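Local coordinates for protein leukotriene A-4 hydrolase (Saccharomyces cerevisiae, PDB 2XQ0) that cleaves the N-terminal residue from small peptides, preferring di- and tripeptides, as a zinc aminopeptidase, and has low epoxide hydrolase activity in vitro, at residues A[126-131]-A[617-622]; A[141-146]-A[266-271]. All blocks are in the same frame, centred on the assembly; numbering follows the deposited sequence.

Contact 1 of 2, residues A[126-131]-A[617-622]; sequences ALQWLN and TYHPIC
L127 meets the 617-622 segment only through its backbone: its O lies 4.2 Å from CG of P620. Its side chain turns away from this segment and packs on V142, S144 and I46. Q128 carries the contact. Its CG is set anti to the backbone N (chi1 -172°), and the extended chain beyond brings the amide alongside Y618 and H619, just before helix 620-629. At the base, Q128 CB lies 3.5 Å from CD2 of H619, and CG lies 3.8 Å from CD of P620. Further out, OE1 approaches the same carbon of the imidazole, with OE1 to H619 CD2 at 3.3 Å, obliquely to the ring. The amide and ring planes stand 76° apart, so the two groups do not stack. Q128 NE2 comes within 3.4 Å of O of Y618, but the angle is too poor for a hydrogen bond. The amide oxygen has its partner outside the contact, the hydroxyl of S270.

The imidazole is held from its other side. H619 sits at the N-cap of the helix, and its ND1 accepts from N of I621 at 3.2 Å, nearly straight (171°) and in the ring plane. H619 NE2 is buried with no polar partner in the model. The side chain of H619 also touches P272. The arrangement is a histidine N-cap on the last helix of the chain, packed against edge strand 127-130 of the four-stranded antiparallel sheet, beside the substrate-binding residues P272 and Q145 of this M1 aminopeptidase.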
ATOM      1  N   ALA A 126       0.444  13.289   9.053  1.00 16.76           N
ATOM      2  CA  ALA A 126       1.521  12.503   8.435  1.00 20.80           C
ATOM      3  C   ALA A 126       2.228  11.536   9.417  1.00 28.10           C
ATOM      4  O   ALA A 126       2.867  10.561   9.001  1.00 29.87           O
ATOM      5  CB  ALA A 126       2.523  13.431   7.753  1.00 19.93           C
ATOM      6  N   LEU A 127       2.080  11.777  10.720  1.00 19.96           N
ATOM      7  CA  LEU A 127       2.907  11.082  11.693  1.00 15.43           C
ATOM      8  C   LEU A 127       2.083  10.332  12.711  1.00 23.29           C
ATOM      9  O   LEU A 127       0.976  10.750  13.062  1.00 25.32           O
ATOM     10  CB  LEU A 127       3.827  12.079  12.424  1.00 20.15           C
ATOM     11  CG  LEU A 127       4.818  12.832  11.519  1.00 25.65           C
ATOM     12  CD1 LEU A 127       5.445  14.035  12.259  1.00 24.82           C
ATOM     13  CD2 LEU A 127       5.903  11.896  10.956  1.00 19.47           C
ATOM     14  N   GLN A 128       2.620   9.216  13.185  1.00 20.20           N
ATOM     15  CA  GLN A 128       2.123   8.632  14.419  1.00 28.88           C
ATOM     16  C   GLN A 128       3.248   8.629  15.469  1.00 34.48           C
ATOM     17  O   GLN A 128       4.391   8.251  15.174  1.00 24.99           O
ATOM     18  CB  GLN A 128       1.561   7.214  14.229  1.00 23.77           C
ATOM     19  CG  GLN A 128       0.861   6.716  15.537  1.00 25.79           C
ATOM     20  CD  GLN A 128       0.500   5.232  15.538  1.00 32.56           C
ATOM     21  OE1 GLN A 128       0.792   4.500  14.593  1.00 29.96           O
ATOM     22  NE2 GLN A 128      -0.144   4.787  16.612  1.00 42.32           N
ATOM     23  N   TRP A 129       2.930   9.077  16.683  1.00 29.09           N
ATOM     24  CA  TRP A 129       3.908   9.098  17.774  1.00 27.82           C
ATOM     25  C   TRP A 129       3.523   8.078  18.809  1.00 28.17           C
ATOM     26  O   TRP A 129       2.362   8.013  19.199  1.00 28.76           O
ATOM     27  CB  TRP A 129       3.951  10.474  18.459  1.00 22.95           C
ATOM     28  CG  TRP A 129       4.316  11.610  17.544  1.00 23.26           C
ATOM     29  CD1 TRP A 129       3.475  12.326  16.753  1.00 26.09           C
ATOM     30  CD2 TRP A 129       5.625  12.154  17.339  1.00 25.01           C
ATOM     31  NE1 TRP A 129       4.179  13.289  16.059  1.00 24.90           N
ATOM     32  CE2 TRP A 129       5.501  13.202  16.401  1.00 23.65           C
ATOM     33  CE3 TRP A 129       6.891  11.855  17.856  1.00 25.77           C
ATOM     34  CZ2 TRP A 129       6.590  13.954  15.971  1.00 26.05           C
ATOM     35  CZ3 TRP A 129       7.975  12.606  17.428  1.00 28.90           C
ATOM     36  CH2 TRP A 129       7.813  13.649  16.497  1.00 25.57           C
ATOM     37  N   LEU A 130       4.497   7.290  19.259  1.00 28.05           N
ATOM     38  CA  LEU A 130       4.310   6.402  20.396  1.00 33.13           C
ATOM     39  C   LEU A 130       5.240   6.789  21.536  1.00 34.05           C
ATOM     40  O   LEU A 130       6.412   7.086  21.307  1.00 35.15           O
ATOM     41  CB  LEU A 130       4.575   4.948  19.992  1.00 36.65           C
ATOM     42  CG  LEU A 130       3.542   4.315  19.063  1.00 37.25           C
ATOM     43  CD1 LEU A 130       3.945   4.493  17.614  1.00 29.28           C
ATOM     44  CD2 LEU A 130       3.385   2.847  19.374  1.00 40.88           C
ATOM     45  N   ASN A 131       4.721   6.788  22.760  1.00 40.43           N
ATOM     46  CA  ASN A 131       5.549   7.028  23.946  1.00 47.16           C
ATOM     47  C   ASN A 131       6.149   5.746  24.537  1.00 46.57           C
ATOM     48  O   ASN A 131       5.801   4.643  24.114  1.00 44.46           O
ATOM     49  CB  ASN A 131       4.759   7.788  25.015  1.00 52.50           C
ATOM     50  CG  ASN A 131       3.538   7.024  25.496  1.00 56.34           C
ATOM     51  OD1 ASN A 131       3.608   5.822  25.753  1.00 54.66           O
ATOM     52  ND2 ASN A 131       2.415   7.720  25.624  1.00 58.01           N
ATOM     53  N   THR A 617      -4.236   3.155  20.822  1.00 72.47           N
ATOM     54  CA  THR A 617      -3.024   2.435  20.432  1.00 70.13           C
ATOM     55  C   THR A 617      -2.901   2.324  18.912  1.00 63.56           C
ATOM     56  O   THR A 617      -1.821   2.061  18.380  1.00 62.39           O
ATOM     57  CB  THR A 617      -2.942   1.026  21.076  1.00 69.59           C
ATOM     58  OG1 THR A 617      -3.836   0.120  20.412  1.00 70.15           O
ATOM     59  CG2 THR A 617      -3.288   1.098  22.558  1.00 72.89           C
ATOM     60  N   TYR A 618      -4.006   2.544  18.213  1.00 60.12           N
ATOM     61  CA  TYR A 618      -4.027   2.396  16.761  1.00 58.60           C
ATOM     62  C   TYR A 618      -3.546   3.665  16.046  1.00 56.19           C
ATOM     63  O   TYR A 618      -3.573   4.747  16.625  1.00 55.07           O
ATOM     64  CB  TYR A 618      -5.440   2.009  16.299  1.00 57.46           C
ATOM     65  CG  TYR A 618      -5.991   0.749  16.951  1.00 55.49           C
ATOM     66  CD1 TYR A 618      -7.196   0.768  17.646  1.00 57.95           C
ATOM     67  CD2 TYR A 618      -5.303  -0.458  16.872  1.00 51.15           C
ATOM     68  CE1 TYR A 618      -7.703  -0.386  18.237  1.00 62.75           C
ATOM     69  CE2 TYR A 618      -5.800  -1.614  17.459  1.00 53.30           C
ATOM     70  CZ  TYR A 618      -6.998  -1.574  18.140  1.00 63.66           C
ATOM     71  OH  TYR A 618      -7.490  -2.721  18.724  1.00 65.48           O
ATOM     72  N   HIS A 619      -3.095   3.530  14.795  1.00 55.11           N
ATOM     73  CA  HIS A 619      -2.713   4.695  13.987  1.00 46.80           C
ATOM     74  C   HIS A 619      -3.925   5.596  13.853  1.00 53.20           C
ATOM     75  O   HIS A 619      -5.058   5.105  13.831  1.00 61.81           O
ATOM     76  CB  HIS A 619      -2.223   4.274  12.587  1.00 45.30           C
ATOM     77  CG  HIS A 619      -1.545   5.379  11.822  1.00 44.18           C
ATOM     78  ND1 HIS A 619      -2.242   6.364  11.158  1.00 44.71           N
ATOM     79  CD2 HIS A 619      -0.234   5.655  11.632  1.00 41.41           C
ATOM     80  CE1 HIS A 619      -1.392   7.201  10.591  1.00 42.43           C
ATOM     81  NE2 HIS A 619      -0.165   6.795  10.865  1.00 34.08           N
ATOM     82  N   PRO A 620      -3.702   6.918  13.768  1.00 55.96           N
ATOM     83  CA  PRO A 620      -4.815   7.862  13.603  1.00 64.50           C
ATOM     84  C   PRO A 620      -5.832   7.446  12.537  1.00 65.36           C
ATOM     85  O   PRO A 620      -7.041   7.577  12.763  1.00 64.58           O
ATOM     86  CB  PRO A 620      -4.112   9.141  13.160  1.00 59.09           C
ATOM     87  CG  PRO A 620      -2.801   9.079  13.827  1.00 58.24           C
ATOM     88  CD  PRO A 620      -2.405   7.616  13.861  1.00 50.03           C
ATOM     89  N   ILE A 621      -5.343   6.962  11.395  1.00 65.23           N
ATOM     90  CA  ILE A 621      -6.205   6.552  10.291  1.00 61.13           C
ATOM     91  C   ILE A 621      -7.079   5.381  10.688  1.00 58.34           C
ATOM     92  O   ILE A 621      -8.301   5.422  10.550  1.00 59.56           O
ATOM     93  CB  ILE A 621      -5.381   6.110   9.071  1.00 60.68           C
ATOM     94  CG1 ILE A 621      -4.236   7.091   8.794  1.00 59.05           C
ATOM     95  CG2 ILE A 621      -6.292   5.974   7.868  1.00 70.73           C
ATOM     96  CD1 ILE A 621      -4.662   8.383   8.153  1.00 54.35           C
ATOM     97  N   CYS A 622      -6.438   4.326  11.175  1.00 54.98           N
ATOM     98  CA  CYS A 622      -7.155   3.148  11.640  1.00 56.42           C
ATOM     99  C   CYS A 622      -8.141   3.471  12.776  1.00 64.75           C
ATOM    100  O   CYS A 622      -9.233   2.904  12.821  1.00 69.49           O
ATOM    101  CB  CYS A 622      -6.167   2.063  12.055  1.00 46.09           C
ATOM    102  SG  CYS A 622      -6.936   0.597  12.725  1.00 56.22           S
TER

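Contact 2 of 2, residues A[141-146]-A[266-271]; sequences YVFSQL and VNVDSY
Y141 and V268 meet ring to methyl. CG1 of V268 stands over the centre of the tyrosine ring, 3.4 Å from the centroid and almost on the ring normal, a close CH-pi contact. The two side chains run antiparallel alongside each other. CG of Y141 is anti to the backbone N (chi1 -168°), and the ring carries its hydroxyl on to N267. There OH donates to OD1 of N267 at 2.6 Å. The bond meets the C=O at 152°, and the donor lies somewhat out of the amide plane. Water 1 donates both to this hydroxyl and to O of V266, so Y141 OH is gripped twice.

The F143 ring packs against the same loop. ND2 of N267 lies over one face, while OG of S270, the partner of Q128, lies at the edge. V268 reaches the ring with its other methyl, CG2, which is 3.7 Å from CE2 of F143. One valine thus serves both aromatic rings. Y271 meets F143 obliquely, with the ring planes 58° apart: CD1 of Y271 is 3.4 Å from CE1 of F143, and the F143 atom sits at the edge of the tyrosine ring. At the far end of that ring, OH of Y271 donates to water 2, which donates in turn to O of S144 at 2.7 Å. The loop itself is folded by a type I turn from V268 to Y271, closed by Y271 N to V268 O.

Y271 also packs on M276, and Q145 lies close to the bound bestatin. Every touching residue is buried, so the hydroxyls of the two tyrosines rely on the asparagine and the two waters. The chemistry is one direct polar link and two water bridges across an aromatic and aliphatic core, beside Q145 of the substrate site.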
ATOM      1  N   TYR A 141       8.704   6.439  19.808  1.00 36.15           N
ATOM      2  CA  TYR A 141       8.857   6.062  18.411  1.00 33.81           C
ATOM      3  C   TYR A 141       7.947   6.939  17.592  1.00 25.54           C
ATOM      4  O   TYR A 141       6.885   7.354  18.061  1.00 28.42           O
ATOM      5  CB  TYR A 141       8.438   4.597  18.245  1.00 31.22           C
ATOM      6  CG  TYR A 141       8.795   3.914  16.928  1.00 31.43           C
ATOM      7  CD1 TYR A 141       8.002   4.080  15.795  1.00 31.69           C
ATOM      8  CD2 TYR A 141       9.880   3.050  16.845  1.00 31.06           C
ATOM      9  CE1 TYR A 141       8.291   3.427  14.613  1.00 29.25           C
ATOM     10  CE2 TYR A 141      10.181   2.395  15.672  1.00 34.87           C
ATOM     11  CZ  TYR A 141       9.385   2.590  14.554  1.00 35.37           C
ATOM     12  OH  TYR A 141       9.689   1.942  13.379  1.00 30.30           O
ATOM     13  N   VAL A 142       8.360   7.235  16.368  1.00 22.92           N
ATOM     14  CA  VAL A 142       7.504   7.971  15.460  1.00 22.90           C
ATOM     15  C   VAL A 142       7.782   7.472  14.050  1.00 23.96           C
ATOM     16  O   VAL A 142       8.907   7.079  13.735  1.00 21.97           O
ATOM     17  CB  VAL A 142       7.782   9.470  15.548  1.00 21.38           C
ATOM     18  CG1 VAL A 142       9.258   9.735  15.223  1.00 22.52           C
ATOM     19  CG2 VAL A 142       6.845  10.287  14.633  1.00 23.02           C
ATOM     20  N   PHE A 143       6.756   7.458  13.208  1.00 21.24           N
ATOM     21  CA  PHE A 143       6.961   7.116  11.793  1.00 17.79           C
ATOM     22  C   PHE A 143       5.964   7.876  10.955  1.00 19.23           C
ATOM     23  O   PHE A 143       4.906   8.262  11.449  1.00 23.36           O
ATOM     24  CB  PHE A 143       6.836   5.607  11.555  1.00 20.32           C
ATOM     25  CG  PHE A 143       5.448   5.064  11.775  1.00 20.29           C
ATOM     26  CD1 PHE A 143       4.524   5.035  10.739  1.00 24.58           C
ATOM     27  CD2 PHE A 143       5.068   4.592  13.016  1.00 20.97           C
ATOM     28  CE1 PHE A 143       3.244   4.536  10.963  1.00 24.33           C
ATOM     29  CE2 PHE A 143       3.810   4.081  13.235  1.00 25.96           C
ATOM     30  CZ  PHE A 143       2.897   4.058  12.216  1.00 21.78           C
ATOM     31  N   SER A 144       6.299   8.076   9.687  1.00 25.23           N
ATOM     32  CA  SER A 144       5.424   8.770   8.744  1.00 23.46           C
ATOM     33  C   SER A 144       4.730   7.824   7.776  1.00 18.71           C
ATOM     34  O   SER A 144       5.109   6.657   7.612  1.00 17.92           O
ATOM     35  CB  SER A 144       6.254   9.763   7.932  1.00 21.35           C
ATOM     36  OG  SER A 144       7.136   9.038   7.094  1.00 17.96           O
ATOM     37  N   GLN A 145       3.693   8.341   7.133  1.00 24.43           N
ATOM     38  CA  GLN A 145       3.032   7.672   6.025  1.00 21.30           C
ATOM     39  C   GLN A 145       2.416   8.816   5.221  1.00 20.83           C
ATOM     40  O   GLN A 145       1.479   9.466   5.690  1.00 18.81           O
ATOM     41  CB  GLN A 145       1.945   6.720   6.527  1.00 25.31           C
ATOM     42  CG  GLN A 145       0.934   6.320   5.455  1.00 39.22           C
ATOM     43  CD  GLN A 145       1.589   5.597   4.296  1.00 46.20           C
ATOM     44  OE1 GLN A 145       2.299   4.611   4.495  1.00 55.50           O
ATOM     45  NE2 GLN A 145       1.370   6.092   3.082  1.00 32.94           N
ATOM     46  N   LEU A 146       2.971   9.093   4.046  1.00 13.93           N
ATOM     47  CA  LEU A 146       2.619  10.313   3.312  1.00 17.07           C
ATOM     48  C   LEU A 146       1.638  10.104   2.159  1.00 25.98           C
ATOM     49  O   LEU A 146       0.955  11.045   1.714  1.00 20.78           O
ATOM     50  CB  LEU A 146       3.883  11.032   2.813  1.00 19.04           C
ATOM     51  CG  LEU A 146       4.936  11.327   3.877  1.00 20.48           C
ATOM     52  CD1 LEU A 146       6.006  12.279   3.332  1.00 15.61           C
ATOM     53  CD2 LEU A 146       4.292  11.888   5.133  1.00 16.79           C
ATOM     54  N   VAL A 266      10.892  -2.889   9.696  1.00 22.01           N
ATOM     55  CA  VAL A 266       9.749  -3.624  10.220  1.00 22.00           C
ATOM     56  C   VAL A 266       9.195  -2.792  11.353  1.00 26.94           C
ATOM     57  O   VAL A 266       9.814  -2.666  12.412  1.00 27.20           O
ATOM     58  CB  VAL A 266      10.096  -5.056  10.693  1.00 22.08           C
ATOM     59  CG1 VAL A 266       8.894  -5.679  11.371  1.00 23.03           C
ATOM     60  CG2 VAL A 266      10.535  -5.923   9.495  1.00 20.05           C
ATOM     61  N   ASN A 267       8.039  -2.184  11.104  1.00 23.84           N
ATOM     62  CA  ASN A 267       7.527  -1.145  11.983  1.00 26.24           C
ATOM     63  C   ASN A 267       6.913  -1.661  13.276  1.00 25.97           C
ATOM     64  O   ASN A 267       6.806  -2.875  13.487  1.00 24.61           O
ATOM     65  CB  ASN A 267       6.503  -0.301  11.228  1.00 23.68           C
ATOM     66  CG  ASN A 267       7.022   1.074  10.890  1.00 37.67           C
ATOM     67  OD1 ASN A 267       7.689   1.714  11.698  1.00 31.65           O
ATOM     68  ND2 ASN A 267       6.706   1.544   9.695  1.00 52.26           N
ATOM     69  N   VAL A 268       6.503  -0.721  14.124  1.00 24.04           N
ATOM     70  CA  VAL A 268       5.783  -1.022  15.361  1.00 31.07           C
ATOM     71  C   VAL A 268       4.430  -1.655  15.047  1.00 31.52           C
ATOM     72  O   VAL A 268       3.919  -1.539  13.934  1.00 26.75           O
ATOM     73  CB  VAL A 268       5.589   0.255  16.237  1.00 31.43           C
ATOM     74  CG1 VAL A 268       6.935   0.774  16.726  1.00 33.87           C
ATOM     75  CG2 VAL A 268       4.860   1.338  15.457  1.00 27.79           C
ATOM     76  N   ASP A 269       3.833  -2.305  16.037  1.00 31.73           N
ATOM     77  CA  ASP A 269       2.601  -3.053  15.796  1.00 38.77           C
ATOM     78  C   ASP A 269       1.401  -2.198  15.350  1.00 37.50           C
ATOM     79  O   ASP A 269       0.495  -2.710  14.697  1.00 40.54           O
ATOM     80  CB  ASP A 269       2.272  -3.954  16.999  1.00 41.10           C
ATOM     81  CG  ASP A 269       3.476  -4.781  17.451  1.00 47.04           C
ATOM     82  OD1 ASP A 269       3.666  -5.910  16.947  1.00 45.33           O
ATOM     83  OD2 ASP A 269       4.247  -4.294  18.309  1.00 59.03           O
ATOM     84  N   SER A 270       1.416  -0.898  15.653  1.00 31.82           N
ATOM     85  CA  SER A 270       0.335   0.001  15.218  1.00 32.94           C
ATOM     86  C   SER A 270       0.350   0.348  13.727  1.00 32.45           C
ATOM     87  O   SER A 270      -0.567   1.003  13.213  1.00 31.67           O
ATOM     88  CB  SER A 270       0.355   1.301  16.028  1.00 35.28           C
ATOM     89  OG  SER A 270       1.563   2.016  15.828  1.00 34.43           O
ATOM     90  N   TYR A 271       1.384  -0.087  13.019  1.00 31.47           N
ATOM     91  CA  TYR A 271       1.490   0.234  11.608  1.00 28.20           C
ATOM     92  C   TYR A 271       0.255  -0.261  10.827  1.00 31.78           C
ATOM     93  O   TYR A 271      -0.104  -1.436  10.907  1.00 34.71           O
ATOM     94  CB  TYR A 271       2.789  -0.328  11.031  1.00 27.90           C
ATOM     95  CG  TYR A 271       3.070   0.191   9.646  1.00 30.03           C
ATOM     96  CD1 TYR A 271       3.461   1.506   9.449  1.00 28.89           C
ATOM     97  CD2 TYR A 271       2.950  -0.635   8.538  1.00 32.22           C
ATOM     98  CE1 TYR A 271       3.713   1.991   8.185  1.00 28.23           C
ATOM     99  CE2 TYR A 271       3.191  -0.161   7.271  1.00 26.14           C
ATOM    100  CZ  TYR A 271       3.572   1.152   7.101  1.00 29.75           C
ATOM    101  OH  TYR A 271       3.817   1.616   5.842  1.00 31.42           O
TER
HETATM  102  O   HOH W   1      10.275  -0.879  14.515  1.00 37.88           O
HETATM  103  O   HOH W   2       4.747   4.616   5.867  1.00 24.71           O

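How the contacts relate
From the N terminus, strand 127-130 comes first and takes part in contact 1. Strand 141-144 follows, pairs with it in the antiparallel sheet and takes part in contact 2. The chain then runs 120 residues to 266-271, where contact 2 closes a loop from the N-terminal region into the catalytic region. Only near the C terminus, at 617-622, does contact 1 close a far longer loop, within which contact 2 lies whole. The centres are 8 Å apart. The strand pairing joins the two contacts, and so does S270, whose CB packs on O of T617. N-terminal, catalytic and C-terminal regions are thus tied together beside the substrate site.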